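Local coordinates for protein first ORF in transposon ISC1904 (Sulfolobus solfataricus, PDB 3ILX) that is of unknown function in detail but probably binds DNA and takes part in strand exchange during transposition, as a serine recombinase of the resolvase family would, at residues Tyr34-Thr39 / Phe52-Arg57; Ile82-Cys87 / Cys92-Leu97; Leu75-Phe80 / Asp101-Glu106; Asp18-Gln23 / Thr39-Gly44. All coordinates share one frame; numbering follows the deposited sequence.

How the contacts relate
All four contacts lie in the resolvase-type alpha/beta domain, built on a parallel sheet in the order 36-41, 4-11, 64-69, 93-96. Contacts 1 and 4 share strand 36-41 and T39, with centres about 13 Å apart; the strand sends alternate side chains to helix 50-60 and to helix 19-30. Contact 2 packs helix 80-89 on the far edge strand, 93-96, its centre about 13 Å from that of contact 1, which it meets through F52 and L83. Contact 3, whose segments bracket those of contact 2 along the chain, ties two loops together and touches the other three. Contacts 1, 2 and 3 also reach the second subunit, so this framework shapes the dimer interface too.

Contact 1: residues Tyr34-Thr39 / Phe52-Arg57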
loop_
_atom_site.group_PDB
_atom_site.type_symbol
_atom_site.label_atom_id
_atom_site.label_comp_id
_atom_site.label_asym_id
_atom_site.label_seq_id
_atom_site.Cartn_x
_atom_site.Cartn_y
_atom_site.Cartn_z
ATOM N N TYR A 34 -24.311 5.639 13.908
ATOM C CA TYR A 34 -23.209 6.141 13.082
ATOM C C TYR A 34 -23.541 7.550 12.684
ATOM O O TYR A 34 -24.704 7.927 12.633
ATOM C CB TYR A 34 -22.983 5.250 11.856
ATOM C CG TYR A 34 -24.241 4.992 11.100
ATOM C CD1 TYR A 34 -24.585 5.758 9.978
ATOM C CD2 TYR A 34 -25.116 3.989 11.519
ATOM C CE1 TYR A 34 -25.782 5.526 9.292
ATOM C CE2 TYR A 34 -26.294 3.748 10.849
ATOM C CZ TYR A 34 -26.625 4.509 9.745
ATOM O OH TYR A 34 -27.810 4.228 9.122
ATOM N N ASP A 35 -22.495 8.318 12.398
ATOM C CA ASP A 35 -22.618 9.729 12.037
ATOM C C ASP A 35 -22.646 9.946 10.520
ATOM O O ASP A 35 -23.381 10.764 10.025
ATOM C CB ASP A 35 -21.478 10.499 12.691
ATOM C CG ASP A 35 -21.609 10.518 14.201
ATOM O OD1 ASP A 35 -22.634 11.058 14.683
ATOM O OD2 ASP A 35 -20.729 9.956 14.894
ATOM N N LEU A 36 -21.867 9.163 9.791
ATOM C CA LEU A 36 -21.753 9.347 8.360
ATOM C C LEU A 36 -21.468 8.001 7.674
ATOM O O LEU A 36 -20.879 7.095 8.285
ATOM C CB LEU A 36 -20.657 10.388 8.092
ATOM C CG LEU A 36 -20.145 10.680 6.699
ATOM C CD1 LEU A 36 -21.045 11.686 6.003
ATOM C CD2 LEU A 36 -18.717 11.201 6.819
ATOM N N VAL A 37 -21.928 7.875 6.426
ATOM C CA VAL A 37 -21.618 6.765 5.538
ATOM C C VAL A 37 -20.870 7.337 4.330
ATOM O O VAL A 37 -21.343 8.275 3.686
ATOM C CB VAL A 37 -22.888 6.031 5.060
ATOM C CG1 VAL A 37 -22.498 4.838 4.201
ATOM C CG2 VAL A 37 -23.725 5.593 6.258
ATOM N N ILE A 38 -19.673 6.816 4.078
ATOM C CA ILE A 38 -18.866 7.274 2.959
ATOM C C ILE A 38 -18.689 6.056 2.078
ATOM O O ILE A 38 -18.363 4.959 2.594
ATOM C CB ILE A 38 -17.465 7.726 3.431
ATOM C CG1 ILE A 38 -17.523 9.053 4.192
ATOM C CG2 ILE A 38 -16.476 7.801 2.252
ATOM C CD1 ILE A 38 -16.182 9.434 4.831
ATOM N N THR A 39 -18.933 6.213 0.776
ATOM C CA THR A 39 -18.815 5.068 -0.144
ATOM C C THR A 39 -17.972 5.417 -1.362
ATOM O O THR A 39 -17.798 6.584 -1.680
ATOM C CB THR A 39 -20.184 4.575 -0.653
ATOM O OG1 THR A 39 -20.808 5.599 -1.437
ATOM C CG2 THR A 39 -21.121 4.222 0.510
ATOM N N PHE A 52 -12.394 7.712 0.033
ATOM C CA PHE A 52 -11.264 7.268 0.870
ATOM C C PHE A 52 -10.386 8.444 1.274
ATOM O O PHE A 52 -9.923 8.503 2.416
ATOM C CB PHE A 52 -10.433 6.234 0.112
ATOM C CG PHE A 52 -9.093 5.907 0.745
ATOM C CD1 PHE A 52 -8.999 4.967 1.771
ATOM C CD2 PHE A 52 -7.915 6.463 0.231
ATOM C CE1 PHE A 52 -7.752 4.666 2.332
ATOM C CE2 PHE A 52 -6.688 6.129 0.753
ATOM C CZ PHE A 52 -6.617 5.201 1.820
ATOM N N LEU A 53 -10.162 9.358 0.324
ATOM C CA LEU A 53 -9.394 10.577 0.569
ATOM C C LEU A 53 -10.081 11.531 1.563
ATOM O O LEU A 53 -9.413 12.061 2.460
ATOM C CB LEU A 53 -9.074 11.298 -0.741
ATOM C CG LEU A 53 -8.094 10.579 -1.655
ATOM C CD1 LEU A 53 -7.933 11.356 -2.978
ATOM C CD2 LEU A 53 -6.739 10.411 -0.935
ATOM N N LYS A 54 -11.401 11.716 1.424
ATOM C CA LYS A 54 -12.178 12.479 2.419
ATOM C C LYS A 54 -11.974 11.855 3.808
ATOM O O LYS A 54 -11.618 12.539 4.784
ATOM C CB LYS A 54 -13.658 12.516 2.048
ATOM C CG LYS A 54 -14.558 13.189 3.093
ATOM C CD LYS A 54 -16.027 13.044 2.695
ATOM C CE LYS A 54 -16.986 13.354 3.861
ATOM N NZ LYS A 54 -16.935 14.807 4.165
ATOM N N LEU A 55 -12.152 10.544 3.874
ATOM C CA LEU A 55 -11.988 9.807 5.111
ATOM C C LEU A 55 -10.596 9.972 5.737
ATOM O O LEU A 55 -10.492 10.264 6.921
ATOM C CB LEU A 55 -12.303 8.318 4.894
ATOM C CG LEU A 55 -12.166 7.363 6.088
ATOM C CD1 LEU A 55 -12.922 7.845 7.350
ATOM C CD2 LEU A 55 -12.643 5.935 5.675
ATOM N N LEU A 56 -9.545 9.720 4.952
ATOM C CA LEU A 56 -8.162 9.835 5.426
ATOM C C LEU A 56 -7.864 11.244 5.968
ATOM O O LEU A 56 -7.197 11.399 7.003
ATOM C CB LEU A 56 -7.182 9.508 4.284
ATOM C CG LEU A 56 -5.685 9.713 4.499
ATOM C CD1 LEU A 56 -5.264 8.882 5.683
ATOM C CD2 LEU A 56 -4.902 9.271 3.250
ATOM N N ARG A 57 -8.320 12.266 5.249
ATOM C CA ARG A 57 -8.128 13.638 5.684
ATOM C C ARG A 57 -8.903 13.926 6.963
ATOM O O ARG A 57 -8.407 14.623 7.839
ATOM C CB ARG A 57 -8.499 14.623 4.573
ATOM C CG ARG A 57 -7.496 14.564 3.445
ATOM C CD ARG A 57 -8.026 15.130 2.138
ATOM N NE ARG A 57 -7.045 14.854 1.089
ATOM C CZ ARG A 57 -7.262 14.963 -0.216
ATOM N NH1 ARG A 57 -8.454 15.327 -0.674
ATOM N NH2 ARG A 57 -6.280 14.703 -1.066
#
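L36 and I38 of strand 36-41 pack against K54 and L55 of helix 50-60 within a beta-alpha-beta crossover, the repeating element of the resolvase-type alpha/beta fold. The helix carries the chain from this edge strand over the neighbouring strand 4-11 to strand 64-69. Locally the strand and helix axes approach to 8.7 Å and run more nearly antiparallel than parallel, at 134°, as is expected when a chain doubles back over a parallel sheet. Alternation along the strand selects the residues that take part: L36 and I38 point toward the helix, whereas T39 points away from it.

I38 is the buried centre of the contact. With CG1 anti to its carbonyl carbon (chi1 -72°) and CD1 stretched out beyond it, the residue presents its terminal methyl to the helix. That methyl meets L55 CB, with I38 CD1 4.0 Å from it, close to the helix backbone. Y8 of the adjacent strand 4-11 packs on both I38 and L55, adding to the apolar layer.

K54 shows how a lysine can cover a core with its aliphatic part. Its chain runs extended as far as CE, passing slantwise over the two strand side chains, and turns only at the last torsion (chi4 70°). The I38 CD1 methyl lies 4.1 Å from K54 CE. The same methylene also meets the partly exposed L36, with L36 CD2 4.0 Å from K54 CE.

Contact 2: residues Ile82-Cys87 / Cys92-Leu97; sequences ILEEVC and CEIVVL
The backbone oxygen of C87 accepts the one hydrogen bond that crosses the contact, from the backbone nitrogen of C92, with C92 N 2.9 Å from C87 O. The bond is fairly straight, 157° at the hydrogen, although the donor sits 33° off the carbonyl plane. It closes the short connection by which helix 80-89 leads into strand 93-96, the last alpha-to-beta connection of the parallel sheet in this alpha/beta domain. The connection is compact: C87 CB comes to 3.1 Å from C92 O, and C87 CB also lies 3.8 Å from C92 CB. The two sulfurs lie near each other without being bonded, C87 SG standing 4.0 Å from C92 SG.

Two residues after C92, I94 points toward the helix, while E93 between them turns the other way and pairs with R66 of strand 64-69. C87 holds its sulfur anti to the carbonyl carbon (chi1 -73°), which brings SG up to the end of I94. L75 of helix 72-75 packs on both L83 and I94, extending this apolar patch.

The end of I94 fits against the helix surface. E84 crosses it at about a right angle, with E84 CG 4.1 Å from I94 CD1, and L83 CB is likewise 4.1 Å from I94 CD1. Nearest of all to that methyl is sulfur: C87 SG lies 3.6 Å from I94 CD1.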
loop_
_atom_site.group_PDB
_atom_site.type_symbol
_atom_site.label_atom_id
_atom_site.label_comp_id
_atom_site.label_asym_id
_atom_site.label_seq_id
_atom_site.Cartn_x
_atom_site.Cartn_y
_atom_site.Cartn_z
ATOM N N ILE A 82 -0.385 0.787 7.541
ATOM C CA ILE A 82 -0.105 2.221 7.620
ATOM C C ILE A 82 -1.368 2.928 8.133
ATOM O O ILE A 82 -1.299 3.741 9.045
ATOM C CB ILE A 82 0.363 2.812 6.251
ATOM C CG1 ILE A 82 1.738 2.252 5.894
ATOM C CG2 ILE A 82 0.399 4.384 6.287
ATOM C CD1 ILE A 82 2.032 2.378 4.399
ATOM N N LEU A 83 -2.531 2.583 7.592
ATOM C CA LEU A 83 -3.754 3.241 8.072
ATOM C C LEU A 83 -3.974 3.068 9.563
ATOM O O LEU A 83 -4.442 3.990 10.231
ATOM C CB LEU A 83 -5.001 2.766 7.319
ATOM C CG LEU A 83 -4.966 3.061 5.828
ATOM C CD1 LEU A 83 -6.218 2.446 5.208
ATOM C CD2 LEU A 83 -4.924 4.588 5.544
ATOM N N GLU A 84 -3.671 1.874 10.075
ATOM C CA GLU A 84 -3.857 1.596 11.488
ATOM C C GLU A 84 -2.910 2.451 12.352
ATOM O O GLU A 84 -3.255 2.902 13.445
ATOM C CB GLU A 84 -3.568 0.127 11.761
ATOM C CG GLU A 84 -4.569 -0.872 11.180
ATOM C CD GLU A 84 -4.214 -2.307 11.594
ATOM O OE1 GLU A 84 -3.105 -2.816 11.251
ATOM O OE2 GLU A 84 -5.032 -2.919 12.289
ATOM N N GLU A 85 -1.699 2.661 11.851
ATOM C CA GLU A 85 -0.736 3.481 12.564
ATOM C C GLU A 85 -1.266 4.907 12.603
ATOM O O GLU A 85 -1.242 5.559 13.656
ATOM C CB GLU A 85 0.638 3.406 11.902
ATOM C CG GLU A 85 1.385 2.086 12.087
ATOM C CD GLU A 85 1.805 1.850 13.509
ATOM O OE1 GLU A 85 2.056 2.824 14.249
ATOM O OE2 GLU A 85 1.920 0.673 13.901
ATOM N N VAL A 86 -1.786 5.361 11.456
ATOM C CA VAL A 86 -2.374 6.692 11.344
ATOM C C VAL A 86 -3.524 6.865 12.326
ATOM O O VAL A 86 -3.593 7.851 13.063
ATOM C CB VAL A 86 -2.859 6.960 9.893
ATOM C CG1 VAL A 86 -3.608 8.308 9.815
ATOM C CG2 VAL A 86 -1.646 6.978 8.945
ATOM N N CYS A 87 -4.425 5.886 12.346
ATOM C CA CYS A 87 -5.582 5.952 13.247
ATOM C C CYS A 87 -5.166 5.976 14.710
ATOM O O CYS A 87 -5.739 6.724 15.518
ATOM C CB CYS A 87 -6.507 4.776 12.972
ATOM S SG CYS A 87 -7.364 5.006 11.429
ATOM N N CYS A 92 -8.285 7.231 16.701
ATOM C CA CYS A 92 -9.242 6.612 15.835
ATOM C C CYS A 92 -8.968 5.105 15.796
ATOM O O CYS A 92 -7.821 4.665 15.810
ATOM C CB CYS A 92 -9.075 7.219 14.428
ATOM S SG CYS A 92 -10.376 6.749 13.326
ATOM N N GLU A 93 -10.032 4.327 15.717
ATOM C CA GLU A 93 -9.955 2.874 15.662
ATOM C C GLU A 93 -10.653 2.437 14.385
ATOM O O GLU A 93 -11.696 2.957 14.053
ATOM C CB GLU A 93 -10.659 2.335 16.900
ATOM C CG GLU A 93 -11.389 1.049 16.778
ATOM C CD GLU A 93 -12.182 0.755 18.041
ATOM O OE1 GLU A 93 -12.810 1.705 18.616
ATOM O OE2 GLU A 93 -12.168 -0.428 18.472
ATOM N N ILE A 94 -10.037 1.547 13.625
ATOM C CA ILE A 94 -10.689 0.954 12.465
ATOM C C ILE A 94 -11.263 -0.342 12.984
ATOM O O ILE A 94 -10.535 -1.115 13.579
ATOM C CB ILE A 94 -9.717 0.612 11.350
ATOM C CG1 ILE A 94 -9.164 1.872 10.690
ATOM C CG2 ILE A 94 -10.386 -0.220 10.265
ATOM C CD1 ILE A 94 -7.706 1.634 10.250
ATOM N N VAL A 95 -12.556 -0.553 12.757
ATOM C CA VAL A 95 -13.239 -1.811 13.065
ATOM C C VAL A 95 -13.583 -2.511 11.759
ATOM O O VAL A 95 -14.156 -1.898 10.837
ATOM C CB VAL A 95 -14.539 -1.606 13.882
ATOM C CG1 VAL A 95 -15.208 -3.002 14.260
ATOM C CG2 VAL A 95 -14.234 -0.816 15.117
ATOM N N VAL A 96 -13.189 -3.775 11.662
ATOM C CA VAL A 96 -13.520 -4.606 10.517
ATOM C C VAL A 96 -14.482 -5.642 11.067
ATOM O O VAL A 96 -14.229 -6.223 12.138
ATOM C CB VAL A 96 -12.246 -5.219 9.813
ATOM C CG1 VAL A 96 -11.371 -4.126 9.167
ATOM C CG2 VAL A 96 -11.370 -6.000 10.783
ATOM N N LEU A 97 -15.620 -5.835 10.409
ATOM C CA LEU A 97 -16.631 -6.759 10.940
ATOM C C LEU A 97 -16.175 -8.192 10.756
ATOM O O LEU A 97 -16.606 -9.097 11.465
ATOM C CB LEU A 97 -17.988 -6.570 10.258
ATOM C CG LEU A 97 -18.647 -5.201 10.403
ATOM C CD1 LEU A 97 -20.005 -5.252 9.722
ATOM C CD2 LEU A 97 -18.764 -4.790 11.858
#

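Contact 3: residues Leu75-Phe80 / Asp101-Glu106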
loop_
_atom_site.group_PDB
_atom_site.type_symbol
_atom_site.label_atom_id
_atom_site.label_comp_id
_atom_site.label_asym_id
_atom_site.label_seq_id
_atom_site.Cartn_x
_atom_site.Cartn_y
_atom_site.Cartn_z
ATOM N N LEU A 75 -10.988 -1.066 2.672
ATOM C CA LEU A 75 -10.256 0.218 2.762
ATOM C C LEU A 75 -9.160 0.341 1.731
ATOM O O LEU A 75 -9.089 1.344 1.014
ATOM C CB LEU A 75 -9.694 0.486 4.185
ATOM C CG LEU A 75 -10.782 1.084 5.090
ATOM C CD1 LEU A 75 -10.433 0.933 6.604
ATOM C CD2 LEU A 75 -11.102 2.550 4.695
ATOM N N VAL A 76 -8.275 -0.650 1.684
ATOM C CA VAL A 76 -7.137 -0.641 0.760
ATOM C C VAL A 76 -6.718 -2.057 0.449
ATOM O O VAL A 76 -6.974 -2.987 1.245
ATOM C CB VAL A 76 -5.864 0.071 1.348
ATOM C CG1 VAL A 76 -6.004 1.590 1.308
ATOM C CG2 VAL A 76 -5.562 -0.418 2.774
ATOM N N ARG A 77 -6.050 -2.226 -0.681
ATOM C CA ARG A 77 -5.440 -3.516 -1.029
ATOM C C ARG A 77 -4.059 -3.656 -0.366
ATOM O O ARG A 77 -3.661 -4.743 -0.011
ATOM C CB ARG A 77 -5.343 -3.630 -2.560
ATOM C CG ARG A 77 -4.543 -4.820 -3.144
ATOM C CD ARG A 77 -5.174 -6.154 -2.823
ATOM N NE ARG A 77 -6.548 -6.220 -3.329
ATOM C CZ ARG A 77 -7.559 -6.866 -2.736
ATOM N NH1 ARG A 77 -7.390 -7.553 -1.592
ATOM N NH2 ARG A 77 -8.768 -6.821 -3.295
ATOM N N PHE A 78 -3.322 -2.561 -0.235
ATOM C CA PHE A 78 -1.998 -2.588 0.422
ATOM C C PHE A 78 -1.990 -1.470 1.435
ATOM O O PHE A 78 -2.620 -0.451 1.182
ATOM C CB PHE A 78 -0.871 -2.283 -0.590
ATOM C CG PHE A 78 -0.639 -3.389 -1.591
ATOM C CD1 PHE A 78 0.003 -4.577 -1.199
ATOM C CD2 PHE A 78 -1.072 -3.248 -2.904
ATOM C CE1 PHE A 78 0.216 -5.630 -2.125
ATOM C CE2 PHE A 78 -0.874 -4.290 -3.861
ATOM C CZ PHE A 78 -0.231 -5.486 -3.467
ATOM N N GLY A 79 -1.240 -1.627 2.530
ATOM C CA GLY A 79 -0.992 -0.522 3.475
ATOM C C GLY A 79 -2.033 -0.409 4.567
ATOM O O GLY A 79 -2.058 0.581 5.331
ATOM N N PHE A 80 -2.890 -1.413 4.688
ATOM C CA PHE A 80 -3.813 -1.398 5.829
ATOM C C PHE A 80 -3.073 -1.067 7.151
ATOM O O PHE A 80 -3.570 -0.310 7.978
ATOM C CB PHE A 80 -4.634 -2.698 5.918
ATOM C CG PHE A 80 -5.757 -2.638 6.934
ATOM C CD1 PHE A 80 -6.987 -2.114 6.601
ATOM C CD2 PHE A 80 -5.564 -3.117 8.223
ATOM C CE1 PHE A 80 -8.040 -2.074 7.530
ATOM C CE2 PHE A 80 -6.618 -3.079 9.194
ATOM C CZ PHE A 80 -7.843 -2.553 8.850
ATOM N N ASP A 101 -10.868 -11.029 4.559
ATOM C CA ASP A 101 -11.492 -10.489 3.359
ATOM C C ASP A 101 -12.386 -11.487 2.634
ATOM O O ASP A 101 -12.053 -12.651 2.505
ATOM C CB ASP A 101 -10.398 -10.024 2.405
ATOM C CG ASP A 101 -9.665 -8.818 2.926
ATOM O OD1 ASP A 101 -10.299 -7.995 3.617
ATOM O OD2 ASP A 101 -8.456 -8.680 2.627
ATOM N N LYS A 102 -13.517 -10.996 2.151
ATOM C CA LYS A 102 -14.436 -11.799 1.368
ATOM C C LYS A 102 -14.536 -11.244 -0.060
ATOM O O LYS A 102 -15.600 -11.194 -0.647
ATOM C CB LYS A 102 -15.809 -11.862 2.080
ATOM C CG LYS A 102 -15.834 -12.805 3.275
ATOM C CD LYS A 102 -15.352 -14.224 2.856
ATOM C CE LYS A 102 -15.481 -15.267 3.962
ATOM N NZ LYS A 102 -14.531 -15.003 5.094
ATOM N N THR A 103 -13.409 -10.784 -0.582
ATOM C CA THR A 103 -13.286 -10.246 -1.945
ATOM C C THR A 103 -13.865 -11.144 -3.042
ATOM O O THR A 103 -13.534 -12.329 -3.090
ATOM C CB THR A 103 -11.819 -10.089 -2.241
ATOM O OG1 THR A 103 -11.157 -9.707 -1.027
ATOM C CG2 THR A 103 -11.566 -9.024 -3.307
ATOM N N PRO A 104 -14.708 -10.589 -3.950
ATOM C CA PRO A 104 -15.115 -11.357 -5.140
ATOM C C PRO A 104 -13.923 -11.714 -6.030
ATOM O O PRO A 104 -12.940 -10.957 -6.118
ATOM C CB PRO A 104 -16.030 -10.384 -5.894
ATOM C CG PRO A 104 -16.496 -9.420 -4.846
ATOM C CD PRO A 104 -15.293 -9.236 -3.978
ATOM N N GLU A 105 -14.036 -12.848 -6.708
ATOM C CA GLU A 105 -12.977 -13.347 -7.550
ATOM C C GLU A 105 -12.588 -12.305 -8.586
ATOM O O GLU A 105 -11.402 -12.043 -8.780
ATOM C CB GLU A 105 -13.411 -14.642 -8.239
ATOM C CG GLU A 105 -12.417 -15.093 -9.307
ATOM C CD GLU A 105 -12.619 -16.524 -9.730
ATOM O OE1 GLU A 105 -13.460 -17.218 -9.130
ATOM O OE2 GLU A 105 -11.916 -16.964 -10.653
ATOM N N GLU A 106 -13.585 -11.732 -9.246
ATOM C CA GLU A 106 -13.374 -10.729 -10.296
ATOM C C GLU A 106 -12.533 -9.558 -9.792
ATOM O O GLU A 106 -11.750 -8.994 -10.552
ATOM C CB GLU A 106 -14.732 -10.213 -10.811
ATOM C CG GLU A 106 -14.646 -9.148 -11.914
ATOM C CD GLU A 106 -15.985 -8.440 -12.201
ATOM O OE1 GLU A 106 -17.069 -8.987 -11.876
ATOM O OE2 GLU A 106 -15.944 -7.319 -12.760
#
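The flat guanidinium of R77 meets T103 at its edge: the T103 methyl lies near the guanidinium plane, with R77 NH2 3.6 Å from T103 CG2. The carboxylate of D101 approaches the same group obliquely and remains beyond salt-bridge range, R77 NH1 standing 4.5 Å from D101 OD2. R77 reaches from one loop to the other by folding its own chain, which bends at chi2 (65°) and chi3 (58°), and T103 comes to meet it from the opposite direction.

Salt bridges hold the guanidinium from outside the two segments: NE pairs with D111 on helix 105-125 and NH1 with D73. The D73 carboxylate also takes the hydrogen bond of T103 OG1, so one aspartate positions both arginine and threonine, while D101 OD1 accepts the backbone N-H of D73.

D73, R74, L75, V76 and R77 follow the Asp-Arg-Leu-x-Arg pattern of serine recombinases. A buried arginine held among acidic groups at this position is consistent with the active-site region of the resolvase catalytic domain.

Contact 4: residues Asp18-Gln23 / Thr39-Gly44; sequences DDLANQ and TDIGSG
Around L20 and I41 the helix and the strand run nearly antiparallel, their local axes crossing at 155° with a closest approach of 10.2 Å. That spacing is bridged mainly by L20, which points from the helix toward the strand.

L20 extends away from the helix because its chi1 of 177° sets CG anti to the backbone nitrogen; its two methyls spread over the T39 side chain, which they meet slantwise. L20 CD2 lies 4.0 Å from T39 CB, and the other branch comes almost as close, L20 CD1 being 4.2 Å from T39 CB. The threonine hydroxyl borders the first of these methyls, T39 OG1 being 4.1 Å from L20 CD2. I41 points its CB to one side, yet its CG1 methylene turns in, 4.2 Å from L20 CD2.

Here helix 19-30 links strand 4-11 to strand 36-41, forming the first beta-alpha-beta unit of the resolvase-type domain, and it packs on the face of the sheet that T39 reaches. A9 and V11 of the adjacent strand 4-11 continue the surface beneath L20.

D40, between the two contact residues, faces the other way: its carboxylate binds the Y8 hydroxyl through OD2 and the G51 backbone N-H through OD1. At the start of the helix, N14 OD1 takes the L20 backbone N-H. The first helical turn is closed by N22 N, 3.0 Å from D18 O.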
loop_
_atom_site.group_PDB
_atom_site.type_symbol
_atom_site.label_atom_id
_atom_site.label_comp_id
_atom_site.label_asym_id
_atom_site.label_seq_id
_atom_site.Cartn_x
_atom_site.Cartn_y
_atom_site.Cartn_z
ATOM N N ASP A 18 -27.155 -3.685 -6.941
ATOM C CA ASP A 18 -27.402 -3.500 -5.505
ATOM C C ASP A 18 -26.253 -3.928 -4.587
ATOM O O ASP A 18 -26.429 -4.028 -3.369
ATOM C CB ASP A 18 -28.691 -4.222 -5.101
ATOM C CG ASP A 18 -29.921 -3.349 -5.256
ATOM O OD1 ASP A 18 -29.790 -2.103 -5.153
ATOM O OD2 ASP A 18 -31.024 -3.911 -5.466
ATOM N N ASP A 19 -25.084 -4.169 -5.171
ATOM C CA ASP A 19 -23.946 -4.699 -4.411
ATOM C C ASP A 19 -23.482 -3.774 -3.288
ATOM O O ASP A 19 -23.341 -4.195 -2.140
ATOM C CB ASP A 19 -22.784 -5.055 -5.349
ATOM C CG ASP A 19 -22.916 -6.474 -5.934
ATOM O OD1 ASP A 19 -23.362 -7.382 -5.201
ATOM O OD2 ASP A 19 -22.576 -6.697 -7.121
ATOM N N LEU A 20 -23.250 -2.517 -3.634
ATOM C CA LEU A 20 -22.812 -1.540 -2.668
ATOM C C LEU A 20 -23.906 -1.256 -1.627
ATOM O O LEU A 20 -23.618 -1.218 -0.434
ATOM C CB LEU A 20 -22.392 -0.266 -3.379
ATOM C CG LEU A 20 -21.954 0.912 -2.513
ATOM C CD1 LEU A 20 -20.641 0.580 -1.789
ATOM C CD2 LEU A 20 -21.821 2.170 -3.394
ATOM N N ALA A 21 -25.145 -1.069 -2.092
ATOM C CA ALA A 21 -26.287 -0.788 -1.216
ATOM C C ALA A 21 -26.435 -1.875 -0.159
ATOM O O ALA A 21 -26.695 -1.580 1.005
ATOM C CB ALA A 21 -27.596 -0.614 -2.011
ATOM N N ASN A 22 -26.235 -3.126 -0.559
ATOM C CA ASN A 22 -26.289 -4.234 0.395
ATOM C C ASN A 22 -25.123 -4.258 1.391
ATOM O O ASN A 22 -25.264 -4.711 2.528
ATOM C CB ASN A 22 -26.416 -5.558 -0.348
ATOM C CG ASN A 22 -27.810 -5.758 -0.934
ATOM O OD1 ASN A 22 -28.821 -5.378 -0.321
ATOM N ND2 ASN A 22 -27.871 -6.358 -2.117
ATOM N N GLN A 23 -23.975 -3.746 0.978
ATOM C CA GLN A 23 -22.846 -3.646 1.905
ATOM C C GLN A 23 -23.144 -2.570 2.962
ATOM O O GLN A 23 -22.891 -2.748 4.161
ATOM C CB GLN A 23 -21.544 -3.320 1.135
ATOM C CG GLN A 23 -20.259 -3.380 1.938
ATOM C CD GLN A 23 -19.019 -3.082 1.067
ATOM O OE1 GLN A 23 -18.150 -2.313 1.470
ATOM N NE2 GLN A 23 -18.964 -3.666 -0.131
ATOM N N THR A 39 -18.933 6.213 0.776
ATOM C CA THR A 39 -18.815 5.068 -0.144
ATOM C C THR A 39 -17.972 5.417 -1.362
ATOM O O THR A 39 -17.798 6.584 -1.680
ATOM C CB THR A 39 -20.184 4.575 -0.653
ATOM O OG1 THR A 39 -20.808 5.599 -1.437
ATOM C CG2 THR A 39 -21.121 4.222 0.510
ATOM N N ASP A 40 -17.430 4.390 -2.012
ATOM C CA ASP A 40 -16.637 4.560 -3.213
ATOM C C ASP A 40 -16.930 3.389 -4.129
ATOM O O ASP A 40 -17.135 2.246 -3.656
ATOM C CB ASP A 40 -15.145 4.495 -2.856
ATOM C CG ASP A 40 -14.560 5.856 -2.497
ATOM O OD1 ASP A 40 -14.861 6.831 -3.205
ATOM O OD2 ASP A 40 -13.746 5.951 -1.543
ATOM N N ILE A 41 -16.918 3.664 -5.423
ATOM C CA ILE A 41 -16.936 2.617 -6.421
ATOM C C ILE A 41 -15.594 2.731 -7.114
ATOM O O ILE A 41 -15.314 3.723 -7.773
ATOM C CB ILE A 41 -18.064 2.785 -7.465
ATOM C CG1 ILE A 41 -19.441 2.807 -6.772
ATOM C CG2 ILE A 41 -17.940 1.721 -8.581
ATOM C CD1 ILE A 41 -20.594 3.396 -7.628
ATOM N N GLY A 42 -14.776 1.701 -6.950
ATOM C CA GLY A 42 -13.451 1.653 -7.532
ATOM C C GLY A 42 -12.650 0.649 -6.738
ATOM O O GLY A 42 -13.137 0.093 -5.771
ATOM N N SER A 43 -11.411 0.449 -7.166
ATOM C CA SER A 43 -10.495 -0.524 -6.618
ATOM C C SER A 43 -9.872 -0.018 -5.321
ATOM O O SER A 43 -9.672 1.186 -5.136
ATOM C CB SER A 43 -9.405 -0.823 -7.670
ATOM O OG SER A 43 -8.356 -1.615 -7.139
ATOM N N GLY A 44 -9.594 -0.940 -4.415
ATOM C CA GLY A 44 -8.757 -0.630 -3.255
ATOM C C GLY A 44 -7.360 -0.122 -3.591
ATOM O O GLY A 44 -6.707 0.510 -2.737
#